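Side-chain contacts in polycyclic ketone monooxygenase (Myceliophthora thermophila, PDB 5MQ6), which uses FAD and NADPH to insert one oxygen atom beside the carbonyl of ketones, especially bulky polycyclic ones, giving esters or lactones: residues 60-65 against 178-183; 82-87 against 490-495. All blocks are in the same frame, centred on the assembly; numbering follows the deposited sequence.

Contact 1. Residues 60-65 against 178-183. With FAD (flavin-adenine dinucleotide), chain B.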
loop_
_atom_site.group_PDB
_atom_site.type_symbol
_atom_site.label_atom_id
_atom_site.label_comp_id
_atom_site.label_asym_id
_atom_site.label_seq_id
_atom_site.Cartn_x
_atom_site.Cartn_y
_atom_site.Cartn_z
ATOM N N PRO A 60 -15.554 -0.692 12.096
ATOM C CA PRO A 60 -16.947 -1.064 12.099
ATOM C C PRO A 60 -17.230 -2.491 12.278
ATOM O O PRO A 60 -18.399 -2.843 12.371
ATOM C CB PRO A 60 -17.412 -0.769 10.649
ATOM C CG PRO A 60 -16.302 -0.104 9.956
ATOM C CD PRO A 60 -15.063 -0.400 10.736
ATOM N N TRP A 61 -16.238 -3.352 12.111
ATOM C CA TRP A 61 -16.519 -4.737 11.954
ATOM C C TRP A 61 -16.246 -5.537 13.214
ATOM O O TRP A 61 -16.612 -6.711 13.308
ATOM C CB TRP A 61 -15.605 -5.293 10.875
ATOM C CG TRP A 61 -15.434 -4.387 9.739
ATOM C CD1 TRP A 61 -14.269 -3.775 9.311
ATOM C CD2 TRP A 61 -16.479 -3.918 8.882
ATOM N NE1 TRP A 61 -14.537 -2.984 8.214
ATOM C CE2 TRP A 61 -15.879 -3.052 7.932
ATOM C CE3 TRP A 61 -17.860 -4.182 8.795
ATOM C CZ2 TRP A 61 -16.626 -2.393 6.935
ATOM C CZ3 TRP A 61 -18.592 -3.535 7.782
ATOM C CH2 TRP A 61 -17.969 -2.655 6.874
ATOM N N VAL A 62 -15.527 -4.964 14.149
ATOM C CA VAL A 62 -15.067 -5.770 15.328
ATOM C C VAL A 62 -16.196 -6.201 16.269
ATOM O O VAL A 62 -17.065 -5.446 16.571
ATOM C CB VAL A 62 -13.918 -5.035 16.078
ATOM C CG1 VAL A 62 -14.330 -3.663 16.597
ATOM C CG2 VAL A 62 -13.322 -5.924 17.153
ATOM N N ASP A 63 -16.194 -7.452 16.662
ATOM C CA ASP A 63 -17.089 -7.962 17.643
ATOM C C ASP A 63 -16.429 -7.884 19.044
ATOM O O ASP A 63 -15.748 -8.813 19.468
ATOM C CB ASP A 63 -17.391 -9.380 17.265
ATOM C CG ASP A 63 -18.394 -10.020 18.170
ATOM O OD1 ASP A 63 -18.805 -9.389 19.211
ATOM O OD2 ASP A 63 -18.738 -11.194 17.844
ATOM N N HIS A 64 -16.664 -6.791 19.739
ATOM C CA HIS A 64 -16.045 -6.538 21.020
ATOM C C HIS A 64 -16.434 -7.558 22.096
ATOM O O HIS A 64 -15.611 -7.976 22.879
ATOM C CB HIS A 64 -16.399 -5.157 21.505
ATOM C CG HIS A 64 -15.771 -4.050 20.722
ATOM N ND1 HIS A 64 -14.409 -3.762 20.751
ATOM C CD2 HIS A 64 -16.324 -3.101 19.952
ATOM C CE1 HIS A 64 -14.150 -2.721 20.001
ATOM N NE2 HIS A 64 -15.293 -2.290 19.507
ATOM N N ALA A 65 -17.686 -7.965 22.115
ATOM C CA ALA A 65 -18.158 -9.038 23.008
ATOM C C ALA A 65 -17.331 -10.272 22.852
ATOM O O ALA A 65 -16.813 -10.815 23.836
ATOM C CB ALA A 65 -19.624 -9.387 22.703
ATOM N N LEU A 178 -3.101 -10.263 19.287
ATOM C CA LEU A 178 -3.692 -9.277 20.072
ATOM C C LEU A 178 -4.271 -8.199 19.132
ATOM O O LEU A 178 -3.551 -7.452 18.473
ATOM C CB LEU A 178 -2.665 -8.721 21.029
ATOM C CG LEU A 178 -3.074 -7.481 21.794
ATOM C CD1 LEU A 178 -4.293 -7.800 22.737
ATOM C CD2 LEU A 178 -1.864 -6.936 22.498
ATOM N N PHE A 179 -5.593 -8.099 19.115
ATOM C CA PHE A 179 -6.277 -7.170 18.180
ATOM C C PHE A 179 -6.759 -5.919 18.923
ATOM O O PHE A 179 -6.575 -5.799 20.166
ATOM C CB PHE A 179 -7.450 -7.901 17.469
ATOM C CG PHE A 179 -7.011 -8.976 16.584
ATOM C CD1 PHE A 179 -6.224 -8.687 15.479
ATOM C CD2 PHE A 179 -7.324 -10.282 16.858
ATOM C CE1 PHE A 179 -5.770 -9.704 14.636
ATOM C CE2 PHE A 179 -6.911 -11.259 16.021
ATOM C CZ PHE A 179 -6.107 -10.970 14.900
ATOM N N ARG A 180 -7.343 -5.002 18.170
ATOM C CA ARG A 180 -7.812 -3.735 18.702
ATOM C C ARG A 180 -6.719 -2.940 19.383
ATOM O O ARG A 180 -7.008 -2.060 20.217
ATOM C CB ARG A 180 -8.976 -3.933 19.702
ATOM C CG ARG A 180 -10.119 -4.754 19.120
ATOM C CD ARG A 180 -11.224 -4.996 20.155
ATOM N NE ARG A 180 -10.757 -5.809 21.271
ATOM C CZ ARG A 180 -11.474 -6.111 22.349
ATOM N NH1 ARG A 180 -12.715 -5.738 22.434
ATOM N NH2 ARG A 180 -10.967 -6.830 23.329
ATOM N N SER A 181 -5.464 -3.227 19.069
ATOM C CA SER A 181 -4.390 -2.638 19.816
ATOM C C SER A 181 -3.498 -1.706 18.997
ATOM O O SER A 181 -2.895 -2.117 18.002
ATOM C CB SER A 181 -3.594 -3.764 20.452
ATOM O OG SER A 181 -4.380 -4.448 21.353
ATOM N N ASN A 182 -3.313 -0.500 19.486
ATOM C CA ASN A 182 -2.428 0.453 18.900
ATOM C C ASN A 182 -1.098 0.438 19.584
ATOM O O ASN A 182 -0.987 0.710 20.785
ATOM C CB ASN A 182 -3.036 1.852 18.970
ATOM C CG ASN A 182 -2.154 2.916 18.303
ATOM O OD1 ASN A 182 -1.481 2.695 17.261
ATOM N ND2 ASN A 182 -2.157 4.103 18.893
ATOM N N VAL A 183 -0.060 0.206 18.802
ATOM C CA VAL A 183 1.324 0.313 19.298
ATOM C C VAL A 183 1.729 1.747 19.170
ATOM O O VAL A 183 1.551 2.328 18.108
ATOM C CB VAL A 183 2.313 -0.587 18.496
ATOM C CG1 VAL A 183 3.686 -0.503 19.100
ATOM C CG2 VAL A 183 1.813 -2.035 18.463
HETATM P PA FAD B . -1.687 -4.096 5.878
HETATM O O1A FAD B . -1.884 -2.619 5.783
HETATM O O2A FAD B . -2.569 -5.055 5.099
HETATM O O5B FAD B . -1.794 -4.508 7.426
HETATM C C5B FAD B . -1.097 -3.787 8.386
HETATM C C4B FAD B . -1.946 -3.712 9.638
HETATM O O4B FAD B . -1.108 -3.159 10.671
HETATM C C3B FAD B . -3.186 -2.827 9.556
HETATM O O3B FAD B . -4.280 -3.482 10.144
HETATM C C2B FAD B . -2.813 -1.612 10.359
HETATM O O2B FAD B . -3.926 -0.989 10.952
HETATM C C1B FAD B . -1.866 -2.212 11.376
HETATM N N9A FAD B . -1.010 -1.230 11.997
HETATM C C8A FAD B . -0.216 -0.322 11.361
HETATM N N7A FAD B . 0.379 0.424 12.286
HETATM C C5A FAD B . -0.015 0.047 13.514
HETATM C C6A FAD B . 0.316 0.463 14.889
HETATM N N6A FAD B . 1.127 1.447 15.218
HETATM N N1A FAD B . -0.262 -0.262 15.811
HETATM C C2A FAD B . -1.129 -1.268 15.547
HETATM N N3A FAD B . -1.498 -1.715 14.369
HETATM C C4A FAD B . -0.955 -1.039 13.309
HETATM N N1 FAD B . -1.823 -4.188 -3.255
HETATM C C2 FAD B . -1.599 -5.088 -4.268
HETATM O O2 FAD B . -0.470 -5.506 -4.492
HETATM N N3 FAD B . -2.612 -5.524 -5.030
HETATM C C4 FAD B . -3.859 -5.078 -4.810
HETATM O O4 FAD B . -4.742 -5.518 -5.534
HETATM C C4X FAD B . -4.208 -4.114 -3.752
HETATM N N5 FAD B . -5.466 -3.616 -3.510
HETATM C C5X FAD B . -5.625 -2.729 -2.496
HETATM C C6 FAD B . -6.961 -2.162 -2.213
HETATM C C7 FAD B . -7.030 -1.203 -1.093
HETATM C C7M FAD B . -8.345 -0.565 -0.710
HETATM C C8 FAD B . -5.833 -0.797 -0.300
HETATM C C8M FAD B . -5.891 0.189 0.865
HETATM C C9 FAD B . -4.599 -1.340 -0.602
HETATM C C9A FAD B . -4.456 -2.281 -1.661
HETATM N N10 FAD B . -3.171 -2.779 -1.936
HETATM C C10 FAD B . -3.038 -3.717 -2.964
HETATM C "C1'" FAD B . -1.987 -2.441 -1.113
HETATM C "C2'" FAD B . -2.096 -3.343 0.186
HETATM O "O2'" FAD B . -1.974 -2.506 1.345
HETATM C "C3'" FAD B . -1.079 -4.534 0.243
HETATM O "O3'" FAD B . -1.289 -5.383 -0.889
HETATM C "C4'" FAD B . -1.193 -5.512 1.437
HETATM O "O4'" FAD B . -2.590 -5.877 1.831
HETATM C "C5'" FAD B . -0.410 -4.957 2.645
HETATM O "O5'" FAD B . -0.206 -6.070 3.569
HETATM P P FAD B . 0.541 -5.619 4.935
HETATM O O1P FAD B . 0.223 -6.776 5.952
HETATM O O2P FAD B . 1.965 -5.215 4.529
HETATM O O3P FAD B . -0.163 -4.200 5.380
#

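Contact 2. Residues 82-87 against 490-495. With FAD (flavin-adenine dinucleotide), chain B.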
loop_
_atom_site.group_PDB
_atom_site.type_symbol
_atom_site.label_atom_id
_atom_site.label_comp_id
_atom_site.label_asym_id
_atom_site.label_seq_id
_atom_site.Cartn_x
_atom_site.Cartn_y
_atom_site.Cartn_z
ATOM N N ILE A 82 7.621 -10.375 18.411
ATOM C CA ILE A 82 6.409 -9.582 18.183
ATOM C C ILE A 82 6.381 -9.126 16.742
ATOM O O ILE A 82 7.317 -8.504 16.220
ATOM C CB ILE A 82 6.211 -8.436 19.167
ATOM C CG1 ILE A 82 5.891 -9.041 20.572
ATOM C CG2 ILE A 82 5.027 -7.553 18.658
ATOM C CD1 ILE A 82 6.044 -8.016 21.695
ATOM N N ILE A 83 5.265 -9.454 16.112
ATOM C CA ILE A 83 4.943 -8.978 14.766
ATOM C C ILE A 83 3.878 -7.868 14.827
ATOM O O ILE A 83 2.808 -8.099 15.369
ATOM C CB ILE A 83 4.404 -10.128 13.913
ATOM C CG1 ILE A 83 5.512 -11.213 13.777
ATOM C CG2 ILE A 83 3.952 -9.621 12.515
ATOM C CD1 ILE A 83 5.031 -12.511 13.153
ATOM N N LEU A 84 4.175 -6.708 14.249
ATOM C CA LEU A 84 3.202 -5.626 14.207
ATOM C C LEU A 84 2.543 -5.715 12.862
ATOM O O LEU A 84 3.197 -5.595 11.814
ATOM C CB LEU A 84 3.870 -4.267 14.397
ATOM C CG LEU A 84 3.047 -3.013 14.663
ATOM C CD1 LEU A 84 3.890 -1.888 15.241
ATOM C CD2 LEU A 84 2.524 -2.454 13.363
ATOM N N GLY A 85 1.252 -6.023 12.901
ATOM C CA GLY A 85 0.474 -6.250 11.739
ATOM C C GLY A 85 0.075 -7.707 11.544
ATOM O O GLY A 85 0.931 -8.564 11.559
ATOM N N ALA A 86 -1.201 -7.920 11.274
ATOM C CA ALA A 86 -1.805 -9.188 11.100
ATOM C C ALA A 86 -2.503 -9.259 9.713
ATOM O O ALA A 86 -3.390 -10.099 9.462
ATOM C CB ALA A 86 -2.774 -9.402 12.230
ATOM N N GLY A 87 -2.044 -8.412 8.788
ATOM C CA GLY A 87 -2.453 -8.555 7.409
ATOM C C GLY A 87 -1.616 -9.641 6.734
ATOM O O GLY A 87 -0.948 -10.431 7.402
ATOM N N VAL A 490 7.678 6.759 11.315
ATOM C CA VAL A 490 6.554 7.594 10.911
ATOM C C VAL A 490 5.534 6.770 10.192
ATOM O O VAL A 490 4.357 6.889 10.462
ATOM C CB VAL A 490 6.936 8.773 9.993
ATOM C CG1 VAL A 490 5.707 9.601 9.599
ATOM C CG2 VAL A 490 7.911 9.695 10.735
ATOM N N ARG A 491 5.960 5.948 9.264
ATOM C CA ARG A 491 4.997 5.188 8.546
ATOM C C ARG A 491 4.154 4.237 9.402
ATOM O O ARG A 491 3.037 3.954 9.093
ATOM C CB ARG A 491 5.704 4.397 7.513
ATOM C CG ARG A 491 4.739 3.509 6.760
ATOM C CD ARG A 491 5.425 2.856 5.574
ATOM N NE ARG A 491 6.579 2.013 5.951
ATOM C CZ ARG A 491 7.862 2.371 5.897
ATOM N NH1 ARG A 491 8.199 3.612 5.504
ATOM N NH2 ARG A 491 8.815 1.459 6.230
ATOM N N THR A 492 4.716 3.712 10.466
ATOM C CA THR A 492 3.955 2.814 11.320
ATOM C C THR A 492 3.242 3.541 12.424
ATOM O O THR A 492 2.405 2.941 13.089
ATOM C CB THR A 492 4.728 1.490 11.776
ATOM O OG1 THR A 492 4.886 1.332 13.174
ATOM C CG2 THR A 492 5.911 1.190 11.095
ATOM N N GLY A 493 3.547 4.835 12.596
ATOM C CA GLY A 493 2.855 5.653 13.581
ATOM C C GLY A 493 3.360 5.414 15.032
ATOM O O GLY A 493 2.613 5.624 16.006
ATOM N N VAL A 494 4.627 5.019 15.178
ATOM C CA VAL A 494 5.237 4.701 16.503
ATOM C C VAL A 494 6.467 5.527 16.682
ATOM O O VAL A 494 7.090 5.915 15.739
ATOM C CB VAL A 494 5.624 3.197 16.578
ATOM C CG1 VAL A 494 4.368 2.317 16.477
ATOM C CG2 VAL A 494 6.545 2.783 15.402
ATOM N N ASP A 495 6.867 5.775 17.898
ATOM C CA ASP A 495 8.218 6.228 18.143
ATOM C C ASP A 495 9.056 4.979 18.400
ATOM O O ASP A 495 8.658 4.097 19.187
ATOM C CB ASP A 495 8.245 7.110 19.358
ATOM C CG ASP A 495 7.469 8.413 19.159
ATOM O OD1 ASP A 495 7.447 8.944 18.015
ATOM O OD2 ASP A 495 6.884 8.890 20.152
HETATM P PA FAD B . -1.687 -4.096 5.878
HETATM O O1A FAD B . -1.884 -2.619 5.783
HETATM O O2A FAD B . -2.569 -5.055 5.099
HETATM O O5B FAD B . -1.794 -4.508 7.426
HETATM C C5B FAD B . -1.097 -3.787 8.386
HETATM C C4B FAD B . -1.946 -3.712 9.638
HETATM O O4B FAD B . -1.108 -3.159 10.671
HETATM C C3B FAD B . -3.186 -2.827 9.556
HETATM O O3B FAD B . -4.280 -3.482 10.144
HETATM C C2B FAD B . -2.813 -1.612 10.359
HETATM O O2B FAD B . -3.926 -0.989 10.952
HETATM C C1B FAD B . -1.866 -2.212 11.376
HETATM N N9A FAD B . -1.010 -1.230 11.997
HETATM C C8A FAD B . -0.216 -0.322 11.361
HETATM N N7A FAD B . 0.379 0.424 12.286
HETATM C C5A FAD B . -0.015 0.047 13.514
HETATM C C6A FAD B . 0.316 0.463 14.889
HETATM N N6A FAD B . 1.127 1.447 15.218
HETATM N N1A FAD B . -0.262 -0.262 15.811
HETATM C C2A FAD B . -1.129 -1.268 15.547
HETATM N N3A FAD B . -1.498 -1.715 14.369
HETATM C C4A FAD B . -0.955 -1.039 13.309
HETATM N N1 FAD B . -1.823 -4.188 -3.255
HETATM C C2 FAD B . -1.599 -5.088 -4.268
HETATM O O2 FAD B . -0.470 -5.506 -4.492
HETATM N N3 FAD B . -2.612 -5.524 -5.030
HETATM C C4 FAD B . -3.859 -5.078 -4.810
HETATM O O4 FAD B . -4.742 -5.518 -5.534
HETATM C C4X FAD B . -4.208 -4.114 -3.752
HETATM N N5 FAD B . -5.466 -3.616 -3.510
HETATM C C5X FAD B . -5.625 -2.729 -2.496
HETATM C C6 FAD B . -6.961 -2.162 -2.213
HETATM C C7 FAD B . -7.030 -1.203 -1.093
HETATM C C7M FAD B . -8.345 -0.565 -0.710
HETATM C C8 FAD B . -5.833 -0.797 -0.300
HETATM C C8M FAD B . -5.891 0.189 0.865
HETATM C C9 FAD B . -4.599 -1.340 -0.602
HETATM C C9A FAD B . -4.456 -2.281 -1.661
HETATM N N10 FAD B . -3.171 -2.779 -1.936
HETATM C C10 FAD B . -3.038 -3.717 -2.964
HETATM C "C1'" FAD B . -1.987 -2.441 -1.113
HETATM C "C2'" FAD B . -2.096 -3.343 0.186
HETATM O "O2'" FAD B . -1.974 -2.506 1.345
HETATM C "C3'" FAD B . -1.079 -4.534 0.243
HETATM O "O3'" FAD B . -1.289 -5.383 -0.889
HETATM C "C4'" FAD B . -1.193 -5.512 1.437
HETATM O "O4'" FAD B . -2.590 -5.877 1.831
HETATM C "C5'" FAD B . -0.410 -4.957 2.645
HETATM O "O5'" FAD B . -0.206 -6.070 3.569
HETATM P P FAD B . 0.541 -5.619 4.935
HETATM O O1P FAD B . 0.223 -6.776 5.952
HETATM O O2P FAD B . 1.965 -5.215 4.529
HETATM O O3P FAD B . -0.163 -4.200 5.380
#

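Contact 1. Residues 60-65 against 178-183
Arg180 reaches across to Val62 and His64, tying the loop and first residue of helix 64-68 to the turn that enters strand 181-189 of the Rossmann-type FAD-binding fold. Its CB points toward 60-65. From there CG lies 3.9 Å from Val62 CG2. Arg180 CD lies 3.8 Å from Val62 CG2. It also meets the His64 ring, 3.5 Å from ND1. The two side chains, Val62 and Arg180, run at about a right angle to each other. The chain then bends at chi3 (-65°), which turns the guanidinium beside the imidazole. NH1 ends 3.1 Å from His64 ND1 and donates a hydrogen bond in the plane of the ring, with an N-H...N angle of 157°. ND1 thus acts as acceptor, which is likely to favour a neutral imidazole. NH1 meets the ring at its edge, and the two planes are turned 35° from each other. The other tip, NH2, is hydrogen-bonded to Asn68 OD1, with a long, weak ion pair to Glu201. With an alanine here, His64 ND1 would probably lose its donor and a gap would be likely to open beside Val62 CG2. Asp63 caps helix 64-68 through OD1. Farther along the strand, Val183 N donates to the adenine atom N1A of FAD over 3.0 Å.

Contact 2. Residues 82-87 against 490-495
Leu84 meets Thr492 and Val494 in a small, buried van der Waals contact, apolar between Leu84 and Val494, at the adenine end of the FAD pocket. It joins the C-terminal end of strand 78-84 to the end of helix 488-492 and the residues just after it. With CG anti to the backbone N (chi1 -168°), Leu84 extends its two methyls to different partners. CD1 approaches the protein: it is 4.0 Å from Thr492 OG1 and, more loosely, 4.4 Å from Val494 CG1. Leu84 CD2 sits over a face of the adenine, 3.6 Å from FAD C5A. Val494 CG1 comes in nearer the rim of the base, 3.6 Å from the amino nitrogen N6A. No hydrogen bond links the two segments. Thr492 OG1 is buried here and has no partner in the model. Its first torsion is not staggered, so the placing of this hydroxyl is somewhat doubtful. Residues Gly85 and Gly87 belong to a GxGxxG sequence, consistent with the Rossmann dinucleotide-binding turn between strand 78-84 and helix 88-99. A side chain at Gly87 would run into the FAD phosphate oxygen O1P, and Gly85 has a positive phi. On the other segment, a Schellman motif ends helix 488-492. Gly493, again with positive phi, carries the turn, and its N bonds back to Val490 O at 3.1 Å. The chain leaves the helix with Thr492 O facing the base. That carbonyl accepts a nearly straight hydrogen bond from FAD N6A, 2.9 Å long with an angle of 177° at the hydrogen.

The centres of contacts 1 and 2 are about 15 Å apart. Their segments alternate along the chain: 60-65, 82-87, 178-183, 490-495. Both contacts reach the same mixed sheet, in which strand 495-497 runs parallel to strand 181-189. Contact 1 lies farther from the centre of the chain, and contact 2 is buried. They touch directly, with Val183 CG2 3.8 Å from Leu84 CD1. Both also meet FAD. The adenine amino group is also held by Val183 O, so each contact supplies a carbonyl to N6A. Segments far apart in sequence thus recognise one base together.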